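Beta-glucuronidase (Dictyoglomus thermophilum, PDB 6XXW) probably hydrolyses beta-D-glucuronides, releasing glucuronic acid from their non-reducing ends, as a family 2 glycoside hydrolase. Local coordinates at residues Ser453-Lys456 against Val457-Tyr460; His548-Phe552 against Ala553-Thr557; Leu398-Arg401 against Asp402-His405; Pro343-Glu346 against Glu347-Phe350; Asn467-Tyr470 against Ser471-Asp475. All blocks are in the same frame, centred on the assembly; numbering follows the deposited sequence.

Contact 1 (Ser453-Lys456 against Val457-Tyr460); sequences SETK and VSKY
Thr455 OG1 gathers two backbone N-H groups from the residues that follow it, forming an ST turn. Val457 N donates to Thr455 OG1 over 3.1 Å with a fairly straight N-H...O angle of 162°, and Ser458 N reaches the same oxygen over a longer, weak bond of 3.3 Å. The hydroxyl can do this because OG1 stands anti to its own backbone N (chi1 169°), turned forward along the chain. Glu448 is a further partner of this oxygen and also binds Ser458 OG, which ties the turn to the strand before it.

A water donates to Thr455 O at 2.8 Å and accepts from Lys459 N at 3.0 Å, joining the loop to the short 3-10 turn 458-460.

Thr455 CG2 rests 3.9 Å from Ser458 CB in van der Waals contact. Lys456 O meets the Tyr460 ring at its edge, near the plane, 3.4 Å from CE2, and this buried carbonyl has no hydrogen-bond partner. The tyrosine hydroxyl is held by Glu425 and Arg429.

The turn belongs to the loop linking barrel strands 444-448 and 463-467, with Val457 and Tyr460 packed on helix 422-438 and Thr455 and Ser458 against Trp493 of helix 482-497.

Contact 2 (His548-Phe552 against Ala553-Thr557); sequences HIWNF and ADFMT
The Trp550 indole and the Phe555 ring meet with their planes almost perpendicular, 86° apart, and their centroids 5.7 Å from each other, in an oblique pairing that is neither a stack nor a clean T. The closest approach is Trp550 CZ2 to Phe555 CZ, 3.6 Å. Asn551 ND2 sits over one face of the indole, towards its rim, and Trp550 NE1 and Ala553 O lie in the plane of the phenyl ring at its edge. The Asn551 side chain crosses Phe555 at about a right angle, its amide plane turned 53° from the ring, with ND2 3.9 Å from CE1.

The other end of that amide closes an Asx turn. With CG anti to the backbone N (chi1 -175°), Asn551 OD1 swings forward to accept from Ala553 N at 2.9 Å, in the carbonyl plane on a lone pair. Asn551 has both ends of its amide engaged, ND2 donating weakly to Lys306 O, which should fix its rotation in this buried setting. Beyond it, Phe552 CD2 packs on Ala553 CB at 3.8 Å.

The peptide bond between Trp550 and Asn551 is cis, at the point where the chain leaves the region of strand 544-550. A tris molecule, probably from the crystallisation liquor, lies beside Trp550, consistent with the indole lining a pocket; the rings of His307 and His341 also meet it.

Contact 3 (Leu398-Arg401 against Asp402-His405); sequences LIAR and DKNH
Asp402 N donates to Leu398 O at 3.0 Å as the last turn of helix 385-402 runs out, and a type I turn from Asp402 to His405 follows directly. Arg401 and Asp402 lie side by side, pointing the same way, although they are sequence neighbours. The arginine grips the carboxylate side-on with two nitrogens: NE reaches Asp402 OD1 at 2.7 Å and NH2 reaches OD2 at 2.7 Å. Both oxygens are met on their syn side, but the guanidinium and carboxylate planes are 40° apart, and the NE bond is tilted out of the carboxylate plane. A bend at chi3 (71°) turns the arginine alongside its neighbour.

This is the junction where a helix of the TIM barrel hands over to strand 408-415. Arg401 NH2 also forms a salt bridge with Glu361, whose carboxylate comes near that of Asp402, so the arginine probably offsets two acidic groups at once.

On the other side of the helix end, Lys403 folds back and NZ donates to Ala400 O at 2.8 Å, in the carbonyl plane on a lone pair, while also forming a salt bridge with Asp198. Water spans Arg401 O and Asn404 N, and Leu398 CD1 touches Asp402 OD2 at 3.6 Å.

Contact 4 (Pro343-Glu346 against Glu347-Phe350); sequences PYSE and EILF
Ser345 caps the helix that begins after it, and its close fit against Ile348 is the compact part of this contact. Ser345 OG lies between the backbone N and the carbonyl carbon of its own residue (chi1 66°), which swings it over the first turn to accept from Ile348 N in a weak bond of 3.4 Å. The serine carbonyl takes the same N-H at 3.0 Å, also weakly, so one donor is divided between two oxygens. Ile348 CG1 lies against the hydroxyl at 3.6 Å, and its CD1 meets Tyr344 CD2 obliquely at 4.0 Å. Further along, Phe350 N bonds straight to Glu346 O at 3.0 Å, the first regular turn of the helix.

The less closely packed side is acidic and holds a water, though both glutamates are buried. Glu346 OE1 and Glu347 OE1 stand 3.9 Å apart with their carboxylate planes nearly perpendicular, 88°, and one water donates to both, at 2.6 Å to Glu346 OE1. Such a bridge probably eases the repulsion of the two negative groups. Glu347 OE2 is bound by Tyr23, and Glu346 makes long, weak ion pairs with Arg94 and Arg401.

The arrangement is an N-cap with a side-chain capping bond, at the head of helix 346-355 as the chain leaves barrel strand 336-338 in the TIM barrel domain.

Contact 5 (Asn467-Tyr470 against Ser471-Asp475); sequences NRYY and SWYTD
Tyr473 turns the edge of its ring to the face of Tyr469, a T-shaped pair with centroids 5.3 Å apart and planes at 69°. The two side chains run alongside each other, so Tyr473 CD2 also touches Tyr469 CB at 3.5 Å. The hydroxyls are held elsewhere: Tyr469 OH by Glu505, and Tyr473 OH by Arg563 and Lys569.

The backbone brings the rings together. Tyr469 O accepts from two N-H groups, Trp472 N at 2.9 Å and Tyr473 N at 3.2 Å. The Tyr473 donor lies in the carbonyl plane, whereas Trp472 N comes from 37° above it. Ser471, with a positive phi of 78°, takes the chain round, and its OG donates to Tyr470 O at 2.7 Å on a lone pair. Trp472 CD1 sits over the centre of one Tyr473 face, 3.6 Å from its plane.

Further out, a neighbouring subunit packs Ile561 on Trp472 and Tyr473, and its His163 bonds to Asp475. Tris molecules, probably from the crystallisation liquor, meet Tyr469 through its N and, weakly, its OH. The turn lies in the loop that follows barrel strand 463-467, at the end where TIM barrel enzymes place their active sites and probably this one too, here set against the subunit interface.

In the fold
All five contacts lie in the TIM barrel domain, and along the chain they come in the order 4, 3, 1, 5, 2. Contacts 3 and 4 are neighbours, their centres about 10 Å apart: helices 385-402 and 346-355 pack through Leu349 against Asp402, and Arg401 NH2 probably bonds to the loop carbonyl of Tyr344 ahead of the second helix. Contact 1 stands about 7 Å from contact 5 at the nearest atoms. Contacts 3 and 5 are about 35 Å apart, centre to centre. Contacts 2 and 5 touch, Trp550 CB lying 3.3 Å from Tyr469 OH, where strands 544-550 and 463-467 end, the side on which TIM barrel enzymes carry their active sites.

Contact 1 (Ser453-Lys456 against Val457-Tyr460)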
loop_
_atom_site.group_PDB
_atom_site.type_symbol
_atom_site.label_atom_id
_atom_site.label_comp_id
_atom_site.label_asym_id
_atom_site.label_seq_id
_atom_site.Cartn_x
_atom_site.Cartn_y
_atom_site.Cartn_z
ATOM N N SER A 453 16.811 7.678 37.515
ATOM C CA SER A 453 16.963 7.626 38.961
ATOM C C SER A 453 16.610 6.266 39.539
ATOM O O SER A 453 16.854 6.041 40.731
ATOM C CB SER A 453 16.100 8.710 39.619
ATOM O OG SER A 453 14.724 8.470 39.385
ATOM N N GLU A 454 16.052 5.351 38.740
ATOM C CA GLU A 454 15.647 4.058 39.273
ATOM C C GLU A 454 16.607 2.923 38.948
ATOM O O GLU A 454 16.615 1.930 39.685
ATOM C CB GLU A 454 14.247 3.687 38.774
ATOM C CG GLU A 454 13.222 4.796 38.992
ATOM C CD GLU A 454 11.791 4.295 38.921
ATOM O OE1 GLU A 454 11.473 3.507 38.001
ATOM O OE2 GLU A 454 10.976 4.702 39.774
ATOM N N THR A 455 17.406 3.018 37.884
ATOM C CA THR A 455 18.259 1.886 37.546
ATOM C C THR A 455 19.348 1.713 38.602
ATOM O O THR A 455 19.999 2.676 39.011
ATOM C CB THR A 455 18.893 2.018 36.153
ATOM O OG1 THR A 455 19.909 1.014 36.018
ATOM C CG2 THR A 455 19.505 3.410 35.912
ATOM N N LYS A 456 19.540 0.479 39.046
ATOM C CA LYS A 456 20.607 0.158 39.976
ATOM C C LYS A 456 21.835 -0.403 39.273
ATOM O O LYS A 456 22.733 -0.920 39.943
ATOM C CB LYS A 456 20.094 -0.831 41.022
ATOM C CG LYS A 456 19.004 -0.254 41.941
ATOM C CD LYS A 456 18.316 -1.351 42.716
ATOM C CE LYS A 456 17.282 -0.775 43.676
ATOM N NZ LYS A 456 17.930 0.129 44.666
ATOM N N VAL A 457 21.903 -0.310 37.937
ATOM C CA VAL A 457 22.908 -1.027 37.164
ATOM C C VAL A 457 23.774 -0.098 36.315
ATOM O O VAL A 457 24.966 -0.363 36.131
ATOM C CB VAL A 457 22.248 -2.115 36.288
ATOM C CG1 VAL A 457 23.275 -2.766 35.353
ATOM C CG2 VAL A 457 21.571 -3.158 37.186
ATOM N N SER A 458 23.202 0.989 35.773
ATOM C CA SER A 458 23.954 1.842 34.846
ATOM C C SER A 458 25.173 2.489 35.497
ATOM O O SER A 458 26.122 2.845 34.786
ATOM C CB SER A 458 23.050 2.931 34.254
ATOM O OG SER A 458 22.297 2.429 33.147
ATOM N N LYS A 459 25.170 2.660 36.822
ATOM C CA LYS A 459 26.341 3.233 37.485
ATOM C C LYS A 459 27.592 2.368 37.322
ATOM O O LYS A 459 28.701 2.869 37.547
ATOM C CB LYS A 459 26.054 3.473 38.976
ATOM C CG LYS A 459 25.472 2.273 39.739
ATOM C CD LYS A 459 24.950 2.707 41.119
ATOM C CE LYS A 459 24.497 1.518 41.976
ATOM N NZ LYS A 459 23.781 1.942 43.235
ATOM N N TYR A 460 27.445 1.101 36.910
ATOM C CA TYR A 460 28.562 0.170 36.779
ATOM C C TYR A 460 29.136 0.056 35.366
ATOM O O TYR A 460 30.129 -0.653 35.189
ATOM C CB TYR A 460 28.145 -1.230 37.254
ATOM C CG TYR A 460 27.741 -1.299 38.722
ATOM C CD1 TYR A 460 28.688 -1.169 39.733
ATOM C CD2 TYR A 460 26.408 -1.476 39.089
ATOM C CE1 TYR A 460 28.320 -1.236 41.075
ATOM C CE2 TYR A 460 26.033 -1.556 40.425
ATOM C CZ TYR A 460 27.002 -1.427 41.417
ATOM O OH TYR A 460 26.643 -1.501 42.747
HETATM O O HOH W 1 22.559 3.232 38.173
HETATM O O HOH W 2 21.053 3.464 41.951
#

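Contact 2 (His548-Phe552 against Ala553-Thr557)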
loop_
_atom_site.group_PDB
_atom_site.type_symbol
_atom_site.label_atom_id
_atom_site.label_comp_id
_atom_site.label_asym_id
_atom_site.label_seq_id
_atom_site.Cartn_x
_atom_site.Cartn_y
_atom_site.Cartn_z
ATOM N N HIS A 548 21.213 6.196 17.724
ATOM C CA HIS A 548 20.847 4.976 17.024
ATOM C C HIS A 548 19.327 4.933 16.924
ATOM O O HIS A 548 18.628 4.865 17.946
ATOM C CB HIS A 548 21.394 3.733 17.739
ATOM C CG HIS A 548 22.805 3.377 17.362
ATOM N ND1 HIS A 548 23.403 2.192 17.743
ATOM C CD2 HIS A 548 23.732 4.046 16.633
ATOM C CE1 HIS A 548 24.632 2.142 17.261
ATOM N NE2 HIS A 548 24.863 3.258 16.590
ATOM N N ILE A 549 18.822 4.978 15.706
ATOM C CA ILE A 549 17.387 4.901 15.469
ATOM C C ILE A 549 16.957 3.439 15.519
ATOM O O ILE A 549 17.660 2.550 15.031
ATOM C CB ILE A 549 17.031 5.563 14.120
ATOM C CG1 ILE A 549 17.170 7.095 14.195
ATOM C CG2 ILE A 549 15.589 5.235 13.697
ATOM C CD1 ILE A 549 18.605 7.647 14.123
ATOM N N TRP A 550 15.810 3.180 16.137
ATOM C CA TRP A 550 15.148 1.881 16.072
ATOM C C TRP A 550 14.069 1.959 14.998
ATOM O O TRP A 550 13.133 2.748 15.143
ATOM C CB TRP A 550 14.497 1.547 17.412
ATOM C CG TRP A 550 13.989 0.161 17.466
ATOM C CD1 TRP A 550 12.702 -0.262 17.290
ATOM C CD2 TRP A 550 14.777 -1.004 17.680
ATOM N NE1 TRP A 550 12.645 -1.634 17.400
ATOM C CE2 TRP A 550 13.908 -2.112 17.639
ATOM C CE3 TRP A 550 16.140 -1.215 17.922
ATOM C CZ2 TRP A 550 14.355 -3.424 17.842
ATOM C CZ3 TRP A 550 16.590 -2.525 18.113
ATOM C CH2 TRP A 550 15.701 -3.608 18.065
ATOM N N ASN A 551 14.161 1.136 13.942
ATOM C CA ASN A 551 15.156 0.072 13.711
ATOM C C ASN A 551 15.704 0.302 12.308
ATOM O O ASN A 551 15.144 1.110 11.567
ATOM C CB ASN A 551 14.509 -1.321 13.793
ATOM C CG ASN A 551 15.518 -2.476 13.690
ATOM O OD1 ASN A 551 15.961 -2.853 12.593
ATOM N ND2 ASN A 551 15.856 -3.064 14.835
ATOM N N PHE A 552 16.776 -0.406 11.942
ATOM C CA PHE A 552 17.240 -0.403 10.553
ATOM C C PHE A 552 16.108 -0.776 9.594
ATOM O O PHE A 552 15.857 -0.069 8.612
ATOM C CB PHE A 552 18.425 -1.364 10.395
ATOM C CG PHE A 552 18.938 -1.499 8.966
ATOM C CD1 PHE A 552 19.751 -0.520 8.405
ATOM C CD2 PHE A 552 18.640 -2.631 8.211
ATOM C CE1 PHE A 552 20.236 -0.647 7.103
ATOM C CE2 PHE A 552 19.114 -2.775 6.904
ATOM C CZ PHE A 552 19.920 -1.779 6.347
ATOM N N ALA A 553 15.397 -1.872 9.870
ATOM C CA ALA A 553 14.366 -2.338 8.943
ATOM C C ALA A 553 13.211 -3.002 9.686
ATOM O O ALA A 553 13.401 -3.573 10.766
ATOM C CB ALA A 553 14.946 -3.333 7.928
ATOM N N ASP A 554 12.024 -2.973 9.062
ATOM C CA ASP A 554 10.862 -3.709 9.573
ATOM C C ASP A 554 11.210 -5.177 9.792
ATOM O O ASP A 554 11.859 -5.805 8.949
ATOM C CB ASP A 554 9.675 -3.622 8.595
ATOM C CG ASP A 554 9.214 -2.191 8.343
ATOM O OD1 ASP A 554 9.504 -1.315 9.180
ATOM O OD2 ASP A 554 8.562 -1.944 7.296
ATOM N N PHE A 555 10.762 -5.734 10.919
ATOM C CA PHE A 555 11.090 -7.117 11.266
ATOM C C PHE A 555 9.889 -7.790 11.912
ATOM O O PHE A 555 8.988 -7.126 12.423
ATOM C CB PHE A 555 12.307 -7.195 12.211
ATOM C CG PHE A 555 12.116 -6.482 13.524
ATOM C CD1 PHE A 555 12.395 -5.122 13.639
ATOM C CD2 PHE A 555 11.671 -7.169 14.650
ATOM C CE1 PHE A 555 12.228 -4.459 14.861
ATOM C CE2 PHE A 555 11.496 -6.510 15.871
ATOM C CZ PHE A 555 11.783 -5.168 15.980
ATOM N N MET A 556 9.889 -9.125 11.903
ATOM C CA MET A 556 8.750 -9.873 12.425
ATOM C C MET A 556 8.784 -9.989 13.951
ATOM O O MET A 556 9.848 -10.108 14.566
ATOM C CB MET A 556 8.710 -11.283 11.830
ATOM C CG MET A 556 8.201 -11.376 10.407
ATOM S SD MET A 556 6.598 -10.606 10.138
ATOM C CE MET A 556 5.750 -11.164 11.570
ATOM N N THR A 557 7.589 -9.994 14.552
ATOM C CA THR A 557 7.363 -10.207 15.979
ATOM C C THR A 557 6.250 -11.231 16.139
ATOM O O THR A 557 5.567 -11.582 15.170
ATOM C CB THR A 557 6.949 -8.912 16.700
ATOM O OG1 THR A 557 5.669 -8.486 16.206
ATOM C CG2 THR A 557 7.959 -7.805 16.452
#

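Contact 3 (Leu398-Arg401 against Asp402-His405)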
loop_
_atom_site.group_PDB
_atom_site.type_symbol
_atom_site.label_atom_id
_atom_site.label_comp_id
_atom_site.label_asym_id
_atom_site.label_seq_id
_atom_site.Cartn_x
_atom_site.Cartn_y
_atom_site.Cartn_z
ATOM N N LEU A 398 31.096 -15.447 23.646
ATOM C CA LEU A 398 30.976 -14.328 22.719
ATOM C C LEU A 398 32.312 -13.622 22.545
ATOM O O LEU A 398 32.745 -13.350 21.422
ATOM C CB LEU A 398 29.910 -13.364 23.235
ATOM C CG LEU A 398 29.768 -12.010 22.550
ATOM C CD1 LEU A 398 29.419 -12.178 21.076
ATOM C CD2 LEU A 398 28.712 -11.178 23.276
ATOM N N ILE A 399 32.990 -13.331 23.652
ATOM C CA ILE A 399 34.295 -12.694 23.560
ATOM C C ILE A 399 35.303 -13.628 22.899
ATOM O O ILE A 399 36.132 -13.192 22.093
ATOM C CB ILE A 399 34.736 -12.226 24.961
ATOM C CG1 ILE A 399 33.787 -11.109 25.428
ATOM C CG2 ILE A 399 36.192 -11.773 24.954
ATOM C CD1 ILE A 399 33.991 -10.666 26.859
ATOM N N ALA A 400 35.242 -14.932 23.203
ATOM C CA ALA A 400 36.157 -15.867 22.551
ATOM C C ALA A 400 35.948 -15.877 21.041
ATOM O O ALA A 400 36.907 -16.015 20.269
ATOM C CB ALA A 400 35.986 -17.278 23.129
ATOM N N ARG A 401 34.699 -15.728 20.592
ATOM C CA ARG A 401 34.456 -15.750 19.154
ATOM C C ARG A 401 34.932 -14.467 18.488
ATOM O O ARG A 401 35.550 -14.513 17.420
ATOM C CB ARG A 401 32.975 -15.972 18.859
ATOM C CG ARG A 401 32.706 -16.357 17.405
ATOM C CD ARG A 401 31.225 -16.266 17.080
ATOM N NE ARG A 401 30.760 -14.878 17.027
ATOM C CZ ARG A 401 29.526 -14.512 16.704
ATOM N NH1 ARG A 401 28.618 -15.427 16.376
ATOM N NH2 ARG A 401 29.202 -13.226 16.707
ATOM N N ASP A 402 34.660 -13.310 19.100
ATOM C CA ASP A 402 34.734 -12.039 18.388
ATOM C C ASP A 402 35.850 -11.118 18.860
ATOM O O ASP A 402 35.966 -10.000 18.339
ATOM C CB ASP A 402 33.378 -11.327 18.483
ATOM C CG ASP A 402 32.289 -12.093 17.752
ATOM O OD1 ASP A 402 32.638 -12.988 16.952
ATOM O OD2 ASP A 402 31.095 -11.826 17.961
ATOM N N LYS A 403 36.707 -11.576 19.783
ATOM C CA LYS A 403 37.723 -10.715 20.387
ATOM C C LYS A 403 38.675 -10.080 19.378
ATOM O O LYS A 403 39.267 -9.040 19.690
ATOM C CB LYS A 403 38.560 -11.509 21.409
ATOM C CG LYS A 403 39.185 -12.793 20.802
ATOM C CD LYS A 403 39.993 -13.578 21.809
ATOM C CE LYS A 403 40.582 -14.853 21.193
ATOM N NZ LYS A 403 39.627 -15.994 21.107
ATOM N N ASN A 404 38.851 -10.667 18.189
ATOM C CA ASN A 404 39.828 -10.167 17.214
ATOM C C ASN A 404 39.219 -9.324 16.083
ATOM O O ASN A 404 39.945 -8.941 15.157
ATOM C CB ASN A 404 40.622 -11.336 16.624
ATOM C CG ASN A 404 41.440 -12.050 17.684
ATOM O OD1 ASN A 404 41.931 -11.415 18.607
ATOM N ND2 ASN A 404 41.554 -13.372 17.576
ATOM N N HIS A 405 37.927 -8.999 16.142
ATOM C CA HIS A 405 37.323 -8.154 15.114
ATOM C C HIS A 405 37.549 -6.686 15.460
ATOM O O HIS A 405 37.137 -6.245 16.544
ATOM C CB HIS A 405 35.829 -8.430 14.987
ATOM C CG HIS A 405 35.508 -9.701 14.269
ATOM N ND1 HIS A 405 35.665 -9.845 12.905
ATOM C CD2 HIS A 405 35.044 -10.890 14.722
ATOM C CE1 HIS A 405 35.311 -11.068 12.549
ATOM N NE2 HIS A 405 34.929 -11.722 13.632
HETATM O O HOH W 3 37.602 -12.856 16.738
#

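Contact 4 (Pro343-Glu346 against Glu347-Phe350)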
loop_
_atom_site.group_PDB
_atom_site.type_symbol
_atom_site.label_atom_id
_atom_site.label_comp_id
_atom_site.label_asym_id
_atom_site.label_seq_id
_atom_site.Cartn_x
_atom_site.Cartn_y
_atom_site.Cartn_z
ATOM N N PRO A 343 24.221 -11.881 19.733
ATOM C CA PRO A 343 25.353 -11.876 18.808
ATOM C C PRO A 343 24.870 -12.207 17.404
ATOM O O PRO A 343 23.988 -13.051 17.211
ATOM C CB PRO A 343 26.282 -12.963 19.369
ATOM C CG PRO A 343 25.898 -13.043 20.846
ATOM C CD PRO A 343 24.418 -12.822 20.856
ATOM N N TYR A 344 25.435 -11.516 16.424
ATOM C CA TYR A 344 25.099 -11.805 15.042
ATOM C C TYR A 344 26.060 -12.858 14.488
ATOM O O TYR A 344 26.988 -13.323 15.159
ATOM C CB TYR A 344 25.116 -10.532 14.189
ATOM C CG TYR A 344 23.968 -9.563 14.441
ATOM C CD1 TYR A 344 22.969 -9.843 15.379
ATOM C CD2 TYR A 344 23.884 -8.359 13.729
ATOM C CE1 TYR A 344 21.911 -8.925 15.612
ATOM C CE2 TYR A 344 22.848 -7.454 13.951
ATOM C CZ TYR A 344 21.864 -7.743 14.890
ATOM O OH TYR A 344 20.858 -6.814 15.085
ATOM N N SER A 345 25.814 -13.264 13.249
ATOM C CA SER A 345 26.722 -14.179 12.581
ATOM C C SER A 345 28.105 -13.551 12.455
ATOM O O SER A 345 28.246 -12.333 12.290
ATOM C CB SER A 345 26.186 -14.529 11.198
ATOM O OG SER A 345 26.202 -13.378 10.376
ATOM N N GLU A 346 29.134 -14.408 12.529
ATOM C CA GLU A 346 30.506 -13.956 12.308
ATOM C C GLU A 346 30.644 -13.268 10.961
ATOM O O GLU A 346 31.400 -12.293 10.825
ATOM C CB GLU A 346 31.467 -15.146 12.402
ATOM C CG GLU A 346 31.296 -15.973 13.677
ATOM C CD GLU A 346 30.564 -17.304 13.477
ATOM O OE1 GLU A 346 29.374 -17.293 13.059
ATOM O OE2 GLU A 346 31.179 -18.362 13.777
ATOM N N GLU A 347 29.918 -13.770 9.954
ATOM C CA GLU A 347 29.923 -13.174 8.623
ATOM C C GLU A 347 29.635 -11.680 8.678
ATOM O O GLU A 347 30.295 -10.885 8.001
ATOM C CB GLU A 347 28.894 -13.899 7.747
ATOM C CG GLU A 347 29.349 -15.269 7.216
ATOM C CD GLU A 347 29.142 -16.431 8.198
ATOM O OE1 GLU A 347 28.671 -16.211 9.339
ATOM O OE2 GLU A 347 29.459 -17.581 7.814
ATOM N N ILE A 348 28.670 -11.265 9.504
ATOM C CA ILE A 348 28.347 -9.842 9.563
ATOM C C ILE A 348 29.505 -9.040 10.170
ATOM O O ILE A 348 29.785 -7.909 9.746
ATOM C CB ILE A 348 27.026 -9.633 10.322
ATOM C CG1 ILE A 348 25.855 -9.961 9.386
ATOM C CG2 ILE A 348 26.916 -8.184 10.852
ATOM C CD1 ILE A 348 24.498 -9.959 10.100
ATOM N N LEU A 349 30.221 -9.617 11.140
ATOM C CA LEU A 349 31.347 -8.892 11.734
ATOM C C LEU A 349 32.530 -8.784 10.768
ATOM O O LEU A 349 33.219 -7.751 10.746
ATOM C CB LEU A 349 31.782 -9.557 13.047
ATOM C CG LEU A 349 30.726 -9.502 14.152
ATOM C CD1 LEU A 349 31.312 -10.006 15.445
ATOM C CD2 LEU A 349 30.213 -8.084 14.341
ATOM N N PHE A 350 32.792 -9.828 9.967
ATOM C CA PHE A 350 33.835 -9.714 8.947
ATOM C C PHE A 350 33.491 -8.622 7.944
ATOM O O PHE A 350 34.373 -7.876 7.498
ATOM C CB PHE A 350 34.044 -11.044 8.225
ATOM C CG PHE A 350 34.850 -12.038 9.006
ATOM C CD1 PHE A 350 36.223 -11.882 9.150
ATOM C CD2 PHE A 350 34.233 -13.126 9.609
ATOM C CE1 PHE A 350 36.971 -12.804 9.883
ATOM C CE2 PHE A 350 34.971 -14.041 10.346
ATOM C CZ PHE A 350 36.341 -13.877 10.480
HETATM O O HOH W 4 28.160 -18.288 10.959
#

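Contact 5 (Asn467-Tyr470 against Ser471-Asp475)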
loop_
_atom_site.group_PDB
_atom_site.type_symbol
_atom_site.label_atom_id
_atom_site.label_comp_id
_atom_site.label_asym_id
_atom_site.label_seq_id
_atom_site.Cartn_x
_atom_site.Cartn_y
_atom_site.Cartn_z
ATOM N N ASN A 467 17.038 4.049 25.803
ATOM C CA ASN A 467 15.973 3.943 24.816
ATOM C C ASN A 467 14.841 4.868 25.239
ATOM O O ASN A 467 14.349 4.758 26.364
ATOM C CB ASN A 467 15.436 2.508 24.741
ATOM C CG ASN A 467 16.492 1.494 24.283
ATOM O OD1 ASN A 467 17.596 1.860 23.877
ATOM N ND2 ASN A 467 16.134 0.209 24.336
ATOM N N ARG A 468 14.403 5.760 24.341
ATOM C CA ARG A 468 13.321 6.677 24.690
ATOM C C ARG A 468 12.339 6.804 23.529
ATOM O O ARG A 468 12.745 6.916 22.366
ATOM C CB ARG A 468 13.867 8.063 25.081
ATOM C CG ARG A 468 14.537 8.099 26.479
ATOM C CD ARG A 468 13.524 7.709 27.557
ATOM N NE ARG A 468 14.075 7.689 28.922
ATOM C CZ ARG A 468 14.227 6.585 29.648
ATOM N NH1 ARG A 468 13.907 5.404 29.135
ATOM N NH2 ARG A 468 14.696 6.659 30.893
ATOM N N TYR A 469 11.047 6.807 23.864
ATOM C CA TYR A 469 9.944 6.736 22.905
ATOM C C TYR A 469 8.873 7.771 23.235
ATOM O O TYR A 469 7.676 7.524 23.075
ATOM C CB TYR A 469 9.356 5.325 22.882
ATOM C CG TYR A 469 10.268 4.330 22.167
ATOM C CD1 TYR A 469 10.287 4.258 20.773
ATOM C CD2 TYR A 469 11.123 3.500 22.882
ATOM C CE1 TYR A 469 11.124 3.362 20.099
ATOM C CE2 TYR A 469 11.967 2.602 22.231
ATOM C CZ TYR A 469 11.971 2.550 20.837
ATOM O OH TYR A 469 12.797 1.663 20.183
ATOM N N TYR A 470 9.294 8.942 23.714
ATOM C CA TYR A 470 8.347 9.998 24.028
ATOM C C TYR A 470 7.531 10.341 22.786
ATOM O O TYR A 470 8.075 10.465 21.689
ATOM C CB TYR A 470 9.087 11.232 24.534
ATOM C CG TYR A 470 9.914 11.007 25.806
ATOM C CD1 TYR A 470 9.316 10.600 26.986
ATOM C CD2 TYR A 470 11.292 11.219 25.806
ATOM C CE1 TYR A 470 10.061 10.411 28.142
ATOM C CE2 TYR A 470 12.039 11.038 26.949
ATOM C CZ TYR A 470 11.419 10.639 28.114
ATOM O OH TYR A 470 12.157 10.450 29.254
ATOM N N SER A 471 6.222 10.512 22.977
ATOM C CA SER A 471 5.199 10.792 21.958
ATOM C C SER A 471 4.796 9.542 21.175
ATOM O O SER A 471 3.852 9.625 20.360
ATOM C CB SER A 471 5.610 11.898 20.971
ATOM O OG SER A 471 6.301 11.364 19.854
ATOM N N TRP A 472 5.433 8.385 21.402
ATOM C CA TRP A 472 4.995 7.124 20.806
ATOM C C TRP A 472 4.340 6.228 21.852
ATOM O O TRP A 472 3.124 6.016 21.810
ATOM C CB TRP A 472 6.145 6.385 20.093
ATOM C CG TRP A 472 5.577 5.185 19.375
ATOM C CD1 TRP A 472 5.561 3.887 19.818
ATOM C CD2 TRP A 472 4.854 5.198 18.141
ATOM N NE1 TRP A 472 4.894 3.087 18.918
ATOM C CE2 TRP A 472 4.440 3.867 17.885
ATOM C CE3 TRP A 472 4.519 6.203 17.219
ATOM C CZ2 TRP A 472 3.716 3.514 16.741
ATOM C CZ3 TRP A 472 3.797 5.852 16.067
ATOM C CH2 TRP A 472 3.415 4.508 15.835
ATOM N N TYR A 473 5.109 5.664 22.789
ATOM C CA TYR A 473 4.497 4.791 23.792
ATOM C C TYR A 473 3.850 5.581 24.922
ATOM O O TYR A 473 2.939 5.069 25.585
ATOM C CB TYR A 473 5.531 3.822 24.380
ATOM C CG TYR A 473 5.913 2.704 23.434
ATOM C CD1 TYR A 473 4.949 1.839 22.918
ATOM C CD2 TYR A 473 7.237 2.513 23.053
ATOM C CE1 TYR A 473 5.299 0.816 22.032
ATOM C CE2 TYR A 473 7.593 1.497 22.183
ATOM C CZ TYR A 473 6.624 0.654 21.677
ATOM O OH TYR A 473 6.985 -0.358 20.816
ATOM N N THR A 474 4.319 6.804 25.166
ATOM C CA THR A 474 3.703 7.727 26.113
ATOM C C THR A 474 3.269 8.980 25.366
ATOM O O THR A 474 3.877 9.351 24.357
ATOM C CB THR A 474 4.678 8.085 27.253
ATOM O OG1 THR A 474 5.924 8.538 26.704
ATOM C CG2 THR A 474 4.939 6.866 28.130
ATOM N N ASP A 475 2.198 9.621 25.844
ATOM C CA ASP A 475 1.632 10.804 25.181
ATOM C C ASP A 475 1.506 10.576 23.676
ATOM O O ASP A 475 1.913 11.401 22.854
ATOM C CB ASP A 475 2.461 12.047 25.480
ATOM C CG ASP A 475 2.641 12.270 26.974
ATOM O OD1 ASP A 475 1.648 12.600 27.651
ATOM O OD2 ASP A 475 3.764 12.098 27.474
#